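Local coordinates for endosialidase (Enterobacteria phage phi92, PDB 4HIZ), which cleaves polysialic acid as an endosialidase, hydrolysing alpha-2,8 and alpha-2,9 linkages within the sialic acid polymer, at residues 321-326 / 379-384; 296-299 / 305-308; 394-399 / 426-431. All blocks are in the same frame, centred on the assembly; numbering follows the deposited sequence.

In the fold
Interactions 1 and 2 meet at one four-stranded blade of the beta propeller and illustrate two of the ways such a fold is held together. Interaction 2 lies within the blade, pairing strands 291-297 and 304-311. Interaction 1 runs between blades, and the two touch, their centres 8 Å apart: Phe324 N lies 2.9 Å from Phe305 O, probably hydrogen-bonded, and Tyr323 CE1 packs 3.7 Å from Ile298 CD1. Interaction 3 belongs to the connecting loops and stands apart, its centre about 31 Å from that of interaction 1 and 29 Å from that of interaction 2. None of the residues meeting in these contacts is among those lining the bound glycans.

Interaction 1 (321-326 / 379-384). With CA (calcium ion), chain B; EDO (1,2-ethanediol), chain X.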
loop_
_atom_site.group_PDB
_atom_site.type_symbol
_atom_site.label_atom_id
_atom_site.label_comp_id
_atom_site.label_asym_id
_atom_site.label_seq_id
_atom_site.Cartn_x
_atom_site.Cartn_y
_atom_site.Cartn_z
ATOM N N ILE A 321 7.556 -0.311 42.443
ATOM C CA ILE A 321 6.370 -0.885 41.820
ATOM C C ILE A 321 5.099 -0.401 42.497
ATOM O O ILE A 321 5.102 -0.045 43.677
ATOM C CB ILE A 321 6.416 -2.426 41.844
ATOM C CG1 ILE A 321 6.277 -2.986 43.284
ATOM C CG2 ILE A 321 7.725 -2.925 41.147
ATOM C CD1 ILE A 321 6.246 -4.519 43.315
ATOM N N LEU A 322 4.014 -0.387 41.738
ATOM C CA LEU A 322 2.680 -0.307 42.315
ATOM C C LEU A 322 2.165 -1.736 42.330
ATOM O O LEU A 322 1.988 -2.360 41.264
ATOM C CB LEU A 322 1.769 0.574 41.460
ATOM C CG LEU A 322 2.351 1.975 41.146
ATOM C CD1 LEU A 322 1.343 2.755 40.323
ATOM C CD2 LEU A 322 2.712 2.767 42.439
ATOM N N TYR A 323 1.905 -2.256 43.529
ATOM C CA TYR A 323 1.504 -3.641 43.685
ATOM C C TYR A 323 -0.013 -3.734 43.920
ATOM O O TYR A 323 -0.533 -3.165 44.876
ATOM C CB TYR A 323 2.296 -4.280 44.848
ATOM C CG TYR A 323 1.784 -5.641 45.246
ATOM C CD1 TYR A 323 2.200 -6.783 44.599
ATOM C CD2 TYR A 323 0.864 -5.765 46.280
ATOM C CE1 TYR A 323 1.698 -8.025 44.977
ATOM C CE2 TYR A 323 0.362 -6.980 46.649
ATOM C CZ TYR A 323 0.776 -8.106 46.008
ATOM O OH TYR A 323 0.232 -9.317 46.438
ATOM N N PHE A 324 -0.713 -4.419 43.020
ATOM C CA PHE A 324 -2.172 -4.530 43.061
ATOM C C PHE A 324 -2.505 -5.936 43.537
ATOM O O PHE A 324 -2.232 -6.924 42.858
ATOM C CB PHE A 324 -2.756 -4.368 41.652
ATOM C CG PHE A 324 -2.677 -2.982 41.108
ATOM C CD1 PHE A 324 -1.462 -2.467 40.610
ATOM C CD2 PHE A 324 -3.825 -2.196 41.057
ATOM C CE1 PHE A 324 -1.407 -1.189 40.087
ATOM C CE2 PHE A 324 -3.778 -0.900 40.522
ATOM C CZ PHE A 324 -2.559 -0.406 40.014
ATOM N N ASN A 325 -3.107 -6.051 44.722
ATOM C CA ASN A 325 -3.330 -7.373 45.274
ATOM C C ASN A 325 -4.461 -8.137 44.568
ATOM O O ASN A 325 -4.401 -9.377 44.423
ATOM C CB ASN A 325 -3.591 -7.258 46.783
ATOM C CG ASN A 325 -3.551 -8.614 47.454
ATOM O OD1 ASN A 325 -2.504 -9.286 47.456
ATOM N ND2 ASN A 325 -4.689 -9.054 47.973
ATOM N N ASN A 326 -5.472 -7.393 44.113
ATOM C CA ASN A 326 -6.584 -7.971 43.374
ATOM C C ASN A 326 -7.206 -6.879 42.550
ATOM O O ASN A 326 -8.096 -6.163 42.996
ATOM C CB ASN A 326 -7.616 -8.577 44.315
ATOM C CG ASN A 326 -8.783 -9.252 43.566
ATOM O OD1 ASN A 326 -9.021 -9.041 42.357
ATOM N ND2 ASN A 326 -9.550 -10.031 44.315
ATOM N N ALA A 379 12.460 -11.690 46.513
ATOM C CA ALA A 379 11.757 -12.939 46.795
ATOM C C ALA A 379 10.483 -12.699 47.615
ATOM O O ALA A 379 9.770 -13.653 47.968
ATOM C CB ALA A 379 12.685 -13.904 47.533
ATOM N N ASP A 380 10.189 -11.435 47.914
ATOM C CA ASP A 380 9.018 -11.106 48.711
ATOM C C ASP A 380 8.174 -9.981 48.104
ATOM O O ASP A 380 7.668 -9.097 48.817
ATOM C CB ASP A 380 9.405 -10.809 50.171
ATOM C CG ASP A 380 10.299 -9.592 50.313
ATOM O OD1 ASP A 380 10.596 -8.935 49.295
ATOM O OD2 ASP A 380 10.702 -9.281 51.472
ATOM N N LEU A 381 8.014 -10.042 46.786
ATOM C CA LEU A 381 7.070 -9.189 46.088
ATOM C C LEU A 381 7.424 -7.718 46.251
ATOM O O LEU A 381 6.540 -6.863 46.292
ATOM C CB LEU A 381 5.629 -9.451 46.574
ATOM C CG LEU A 381 5.243 -10.921 46.455
ATOM C CD1 LEU A 381 3.898 -11.223 47.099
ATOM C CD2 LEU A 381 5.265 -11.301 44.986
ATOM N N GLY A 382 8.715 -7.417 46.332
ATOM C CA GLY A 382 9.132 -6.031 46.253
ATOM C C GLY A 382 9.342 -5.351 47.605
ATOM O O GLY A 382 9.662 -4.162 47.649
ATOM N N GLU A 383 9.145 -6.072 48.708
ATOM C CA GLU A 383 9.419 -5.479 50.014
ATOM C C GLU A 383 10.913 -5.352 50.272
ATOM O O GLU A 383 11.349 -4.398 50.892
ATOM C CB GLU A 383 8.776 -6.293 51.139
ATOM C CG GLU A 383 7.296 -6.511 50.960
ATOM C CD GLU A 383 6.467 -5.510 51.704
ATOM O OE1 GLU A 383 6.623 -4.295 51.453
ATOM O OE2 GLU A 383 5.665 -5.946 52.558
ATOM N N ASN A 384 11.692 -6.328 49.806
ATOM C CA ASN A 384 13.149 -6.305 49.970
ATOM C C ASN A 384 13.821 -6.780 48.701
ATOM O O ASN A 384 13.328 -7.713 48.066
ATOM C CB ASN A 384 13.552 -7.219 51.118
ATOM C CG ASN A 384 13.079 -6.680 52.461
ATOM O OD1 ASN A 384 13.677 -5.762 53.005
ATOM N ND2 ASN A 384 11.980 -7.208 52.957
HETATM CA CA CA B . 11.498 -1.990 51.612
HETATM C C1 EDO X . -10.859 -13.093 40.935
HETATM O O1 EDO X . -12.214 -13.562 41.083
HETATM C C2 EDO X . -10.548 -11.997 41.944
HETATM O O2 EDO X . -11.377 -12.151 43.101
HETATM O O HOH W 1 10.280 -2.027 49.336
HETATM O O HOH W 2 12.401 -3.105 53.505
HETATM O O HOH W 3 11.992 -0.832 53.491
HETATM O O HOH W 4 13.366 -1.485 49.817
HETATM O O HOH W 5 11.241 0.345 50.796
#
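Ile321 and Gly382 mark the closest approach of the two backbones, with CA atoms 7.3 Å apart, as strand 318-324 passes a type I' turn running from Asp380 to Glu383. The interface is small and made by van der Waals contact. Ile321, with chi1 at 69° and the chain extended beyond, carries CD1 to 3.8 Å from Leu381 O and lays it beside the bare CA of Gly382. Leu381 sends CD1 obliquely to the phenol end of Tyr323, 4.2 Å from OH; that hydroxyl donates to a lone pair of Asn325 OD1. Asp380 ties the turn to the residue that follows it, using the syn lone pairs of both carboxylate oxygens: OD1 takes Asn384 N and OD2 takes Asn384 ND2 almost straight. Ser378, Asp380 and Gly382 fall in the spacing Ser-X-Asp-X-Gly, consistent with an Asp box of the sialidase fold. Glu383 O, at 2.5 Å, holds a calcium ion that is otherwise bound largely by water. The turn links strands 374-378 and 386-389, third and fourth of one blade, while strand 318-324 lies in the preceding blade between 304-311 and 335-338, with Arg337 of the latter hydrogen-bonded to Leu381 O.

Interaction 2 (296-299 / 305-308). With EDO (1,2-ethanediol), chain J.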
loop_
_atom_site.group_PDB
_atom_site.type_symbol
_atom_site.label_atom_id
_atom_site.label_comp_id
_atom_site.label_asym_id
_atom_site.label_seq_id
_atom_site.Cartn_x
_atom_site.Cartn_y
_atom_site.Cartn_z
ATOM N N THR A 296 3.763 -6.694 35.136
ATOM C CA THR A 296 3.953 -8.145 35.198
ATOM C C THR A 296 2.927 -8.787 36.142
ATOM O O THR A 296 2.528 -8.214 37.167
ATOM C CB THR A 296 5.408 -8.514 35.623
ATOM O OG1 THR A 296 5.619 -9.924 35.491
ATOM C CG2 THR A 296 5.679 -8.114 37.084
ATOM N N VAL A 297 2.466 -9.975 35.762
ATOM C CA VAL A 297 1.488 -10.707 36.571
ATOM C C VAL A 297 2.154 -11.550 37.642
ATOM O O VAL A 297 3.098 -12.282 37.364
ATOM C CB VAL A 297 0.626 -11.613 35.700
ATOM C CG1 VAL A 297 -0.292 -12.510 36.584
ATOM C CG2 VAL A 297 -0.199 -10.759 34.766
ATOM N N ILE A 298 1.641 -11.466 38.863
ATOM C CA ILE A 298 2.131 -12.292 39.959
ATOM C C ILE A 298 1.195 -13.509 40.111
ATOM O O ILE A 298 1.665 -14.627 40.305
ATOM C CB ILE A 298 2.202 -11.463 41.252
ATOM C CG1 ILE A 298 3.381 -10.478 41.160
ATOM C CG2 ILE A 298 2.308 -12.382 42.505
ATOM C CD1 ILE A 298 3.113 -9.178 41.797
ATOM N N ASP A 299 -0.123 -13.300 40.008
ATOM C CA ASP A 299 -1.083 -14.406 40.108
ATOM C C ASP A 299 -2.246 -14.127 39.140
ATOM O O ASP A 299 -3.047 -13.220 39.383
ATOM C CB ASP A 299 -1.588 -14.472 41.562
ATOM C CG ASP A 299 -2.482 -15.690 41.863
ATOM O OD1 ASP A 299 -3.238 -16.155 41.007
ATOM O OD2 ASP A 299 -2.477 -16.158 43.024
ATOM N N PHE A 305 -0.977 -8.202 40.278
ATOM C CA PHE A 305 0.047 -7.765 39.324
ATOM C C PHE A 305 0.768 -6.524 39.825
ATOM O O PHE A 305 0.374 -5.910 40.818
ATOM C CB PHE A 305 -0.525 -7.600 37.899
ATOM C CG PHE A 305 -1.619 -6.543 37.730
ATOM C CD1 PHE A 305 -1.369 -5.174 37.921
ATOM C CD2 PHE A 305 -2.861 -6.918 37.220
ATOM C CE1 PHE A 305 -2.380 -4.215 37.687
ATOM C CE2 PHE A 305 -3.871 -5.960 36.951
ATOM C CZ PHE A 305 -3.653 -4.620 37.196
ATOM N N ALA A 306 1.856 -6.176 39.150
ATOM C CA ALA A 306 2.634 -5.025 39.556
ATOM C C ALA A 306 2.874 -4.138 38.323
ATOM O O ALA A 306 3.010 -4.641 37.199
ATOM C CB ALA A 306 3.965 -5.449 40.158
ATOM N N VAL A 307 2.942 -2.828 38.553
ATOM C CA VAL A 307 3.238 -1.848 37.494
ATOM C C VAL A 307 4.477 -1.086 37.958
ATOM O O VAL A 307 4.570 -0.737 39.131
ATOM C CB VAL A 307 2.055 -0.871 37.379
ATOM C CG1 VAL A 307 2.425 0.428 36.643
ATOM C CG2 VAL A 307 0.822 -1.578 36.769
ATOM N N GLY A 308 5.454 -0.861 37.074
ATOM C CA GLY A 308 6.627 -0.115 37.511
ATOM C C GLY A 308 6.332 1.378 37.571
ATOM O O GLY A 308 5.434 1.894 36.884
HETATM C C1 EDO J . 6.785 -12.929 32.360
HETATM O O1 EDO J . 6.045 -12.728 31.148
HETATM C C2 EDO J . 6.010 -12.397 33.566
HETATM O O2 EDO J . 5.137 -11.305 33.188
#
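Phe305 has CG tucked over its own backbone, flanked by N and the carbonyl carbon (chi1 62°), an arrangement that leads the ring away from Thr296 and Val297 and leaves CB to make the contact, 3.2 Å from Thr296 O and 3.9 Å from Val297 CA. Ile298 is less relaxed: its chi2 of 144° departs from a staggered value as CD1 reaches back across the strand pair to lie 4.2 Å from Ala306 CB and about as close to Phe305 C. Thr296 faces Ala306 CB with its methyl CG2, at 4.4 Å, while OG1 takes the polar partners.

The backbones register antiparallel. Thr296 and Ala306 form a hydrogen-bonded pair, with Thr296 N bound to Ala306 O at 3.0 Å and Ala306 N to Thr296 O at 2.9 Å, so both backbone groups of Thr296 are satisfied by one residue. Val297 and Phe305 make the following non-hydrogen-bonded pair, their CA atoms only 4.3 Å apart. The pairing then breaks step in a classic beta bulge that sets two residues, Ile298 and Asp299, against the single Thr304, and the chain turns a corner. Thr296 OG1 shares a hydrogen bond of 2.7 Å with O2 of a 1,2-ethanediol, probably from the crystallisation liquor, and also bonds to Tyr354 N.

Such a hairpin is the opening pair of a propeller blade, and its two faces serve different neighbours. Thr296, Ile298 and Ala306 pack against strand 347-355 of the following blade; Val297 and Phe305 rest on Cys154 of strand 144-154, from a neighbouring blade. Strand 318-324 continues the blade on the far side of 304-311, where the rings of Phe324 and Phe305 meet.

Interaction 3 (394-399 / 426-431); sequences VHHTNL and DNRYKG. With EDO (1,2-ethanediol), chain O.
Asp426 meets His396 in a His-carboxylate hydrogen bond that joins two irregular loops at the propeller surface. Its OD1 accepts the NE2 hydrogen of His396 at 3.0 Å through a somewhat bent bond (145°); the oxygen lies in the imidazole plane, at the ring edge, and is met on its syn side, 19° out of the carboxylate plane. Ring and carboxylate are turned 60° against each other. The same oxygen receives a hydrogen bond of 2.8 Å from a water that also binds His395 NE2, so Asp426 is tied to both histidines. The ring of His396 is covered on one face by His395 CD2, 3.4 Å above its plane, and on the other by C1 of a 1,2-ethanediol. Next, Asn427 fastens the loop, its ND2 bonding to Phe417 O. Arg428 bends at its second torsion and brings NH2 to 4.0 Å from His396 CD2, while donating to the ethanediol O2 at 2.9 Å; its NE forms a salt bridge with Glu419. Tyr429 reaches the subunit interface, in a cation-pi contact with Arg187 of the second subunit. The first loop precedes strand 401-404 and the second joins 407-413 to 435-442, three strands that are successive neighbours in one sheet.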
loop_
_atom_site.group_PDB
_atom_site.type_symbol
_atom_site.label_atom_id
_atom_site.label_comp_id
_atom_site.label_asym_id
_atom_site.label_seq_id
_atom_site.Cartn_x
_atom_site.Cartn_y
_atom_site.Cartn_z
ATOM N N VAL A 394 25.670 2.526 32.899
ATOM C CA VAL A 394 24.749 2.275 31.781
ATOM C C VAL A 394 23.606 3.289 31.932
ATOM O O VAL A 394 23.022 3.429 33.010
ATOM C CB VAL A 394 24.250 0.808 31.791
ATOM C CG1 VAL A 394 23.252 0.537 30.646
ATOM C CG2 VAL A 394 25.469 -0.196 31.687
ATOM N N HIS A 395 23.309 4.021 30.860
ATOM C CA HIS A 395 22.405 5.160 30.952
ATOM C C HIS A 395 21.597 5.388 29.665
ATOM O O HIS A 395 21.967 4.901 28.577
ATOM C CB HIS A 395 23.203 6.429 31.339
ATOM C CG HIS A 395 24.207 6.830 30.305
ATOM N ND1 HIS A 395 25.405 6.172 30.134
ATOM C CD2 HIS A 395 24.191 7.828 29.392
ATOM C CE1 HIS A 395 26.087 6.743 29.150
ATOM N NE2 HIS A 395 25.369 7.750 28.683
ATOM N N HIS A 396 20.483 6.097 29.822
ATOM C CA HIS A 396 19.617 6.613 28.748
ATOM C C HIS A 396 18.705 5.591 28.133
ATOM O O HIS A 396 17.855 5.942 27.280
ATOM C CB HIS A 396 20.400 7.303 27.605
ATOM C CG HIS A 396 21.008 8.610 27.991
ATOM N ND1 HIS A 396 20.735 9.260 29.181
ATOM C CD2 HIS A 396 21.875 9.400 27.315
ATOM C CE1 HIS A 396 21.431 10.388 29.230
ATOM N NE2 HIS A 396 22.129 10.497 28.109
ATOM N N THR A 397 18.875 4.340 28.553
ATOM C CA THR A 397 18.048 3.262 27.986
ATOM C C THR A 397 17.340 2.503 29.100
ATOM O O THR A 397 17.945 2.204 30.147
ATOM C CB THR A 397 18.894 2.299 27.086
ATOM O OG1 THR A 397 18.042 1.297 26.513
ATOM C CG2 THR A 397 19.997 1.573 27.856
ATOM N N ASN A 398 16.069 2.163 28.874
ATOM C CA ASN A 398 15.486 1.108 29.698
ATOM C C ASN A 398 16.115 -0.225 29.285
ATOM O O ASN A 398 16.691 -0.340 28.195
ATOM C CB ASN A 398 13.943 1.074 29.632
ATOM C CG ASN A 398 13.428 0.687 28.270
ATOM O OD1 ASN A 398 13.975 1.121 27.288
ATOM N ND2 ASN A 398 12.384 -0.097 28.205
ATOM N N LEU A 399 15.990 -1.234 30.141
ATOM C CA LEU A 399 16.639 -2.528 29.922
ATOM C C LEU A 399 15.613 -3.655 30.031
ATOM O O LEU A 399 15.563 -4.383 31.032
ATOM C CB LEU A 399 17.765 -2.770 30.934
ATOM C CG LEU A 399 18.990 -1.830 30.823
ATOM C CD1 LEU A 399 20.049 -2.227 31.878
ATOM C CD2 LEU A 399 19.611 -1.905 29.439
ATOM N N ASP A 426 26.776 13.097 25.283
ATOM C CA ASP A 426 25.717 12.873 24.297
ATOM C C ASP A 426 26.266 13.321 22.931
ATOM O O ASP A 426 27.093 14.262 22.818
ATOM C CB ASP A 426 24.463 13.665 24.648
ATOM C CG ASP A 426 23.754 13.130 25.878
ATOM O OD1 ASP A 426 24.120 12.036 26.392
ATOM O OD2 ASP A 426 22.809 13.813 26.327
ATOM N N ASN A 427 25.809 12.648 21.889
ATOM C CA ASN A 427 26.319 12.841 20.521
ATOM C C ASN A 427 25.147 13.100 19.581
ATOM O O ASN A 427 24.807 12.249 18.737
ATOM C CB ASN A 427 27.066 11.575 20.098
ATOM C CG ASN A 427 27.706 11.684 18.727
ATOM O OD1 ASN A 427 28.062 12.795 18.264
ATOM N ND2 ASN A 427 27.873 10.532 18.064
ATOM N N ARG A 428 24.526 14.270 19.700
ATOM C CA ARG A 428 23.299 14.545 18.963
ATOM C C ARG A 428 23.590 15.540 17.840
ATOM O O ARG A 428 24.729 16.059 17.713
ATOM C CB ARG A 428 22.238 15.113 19.921
ATOM C CG ARG A 428 21.999 14.212 21.133
ATOM C CD ARG A 428 21.414 12.803 20.701
ATOM N NE ARG A 428 21.441 11.922 21.877
ATOM C CZ ARG A 428 20.468 11.859 22.785
ATOM N NH1 ARG A 428 19.323 12.523 22.602
ATOM N NH2 ARG A 428 20.622 11.099 23.862
ATOM N N TYR A 429 22.561 15.805 17.028
ATOM C CA TYR A 429 22.605 16.861 15.996
ATOM C C TYR A 429 23.412 16.475 14.764
ATOM O O TYR A 429 23.765 17.341 13.965
ATOM C CB TYR A 429 23.080 18.208 16.573
ATOM C CG TYR A 429 22.295 18.676 17.763
ATOM C CD1 TYR A 429 20.959 19.073 17.640
ATOM C CD2 TYR A 429 22.889 18.735 19.014
ATOM C CE1 TYR A 429 20.242 19.565 18.743
ATOM C CE2 TYR A 429 22.187 19.206 20.117
ATOM C CZ TYR A 429 20.871 19.608 19.976
ATOM O OH TYR A 429 20.176 20.085 21.065
ATOM N N LYS A 430 23.673 15.174 14.602
ATOM C CA LYS A 430 24.217 14.650 13.346
ATOM C C LYS A 430 23.736 13.225 13.216
ATOM O O LYS A 430 23.444 12.559 14.243
ATOM C CB LYS A 430 25.744 14.642 13.335
ATOM C CG LYS A 430 26.360 13.739 14.372
ATOM C CD LYS A 430 27.860 13.769 14.312
ATOM C CE LYS A 430 28.345 15.126 14.752
ATOM N NZ LYS A 430 29.830 15.268 14.719
ATOM N N GLY A 431 23.642 12.734 11.974
ATOM C CA GLY A 431 23.176 11.359 11.795
ATOM C C GLY A 431 24.228 10.371 12.285
ATOM O O GLY A 431 25.420 10.532 12.027
HETATM C C1 EDO O . 18.367 11.339 27.624
HETATM O O1 EDO O . 17.788 12.628 27.425
HETATM C C2 EDO O . 17.778 10.413 26.585
HETATM O O2 EDO O . 18.083 10.963 25.306
HETATM O O HOH W 6 25.895 9.959 26.974
#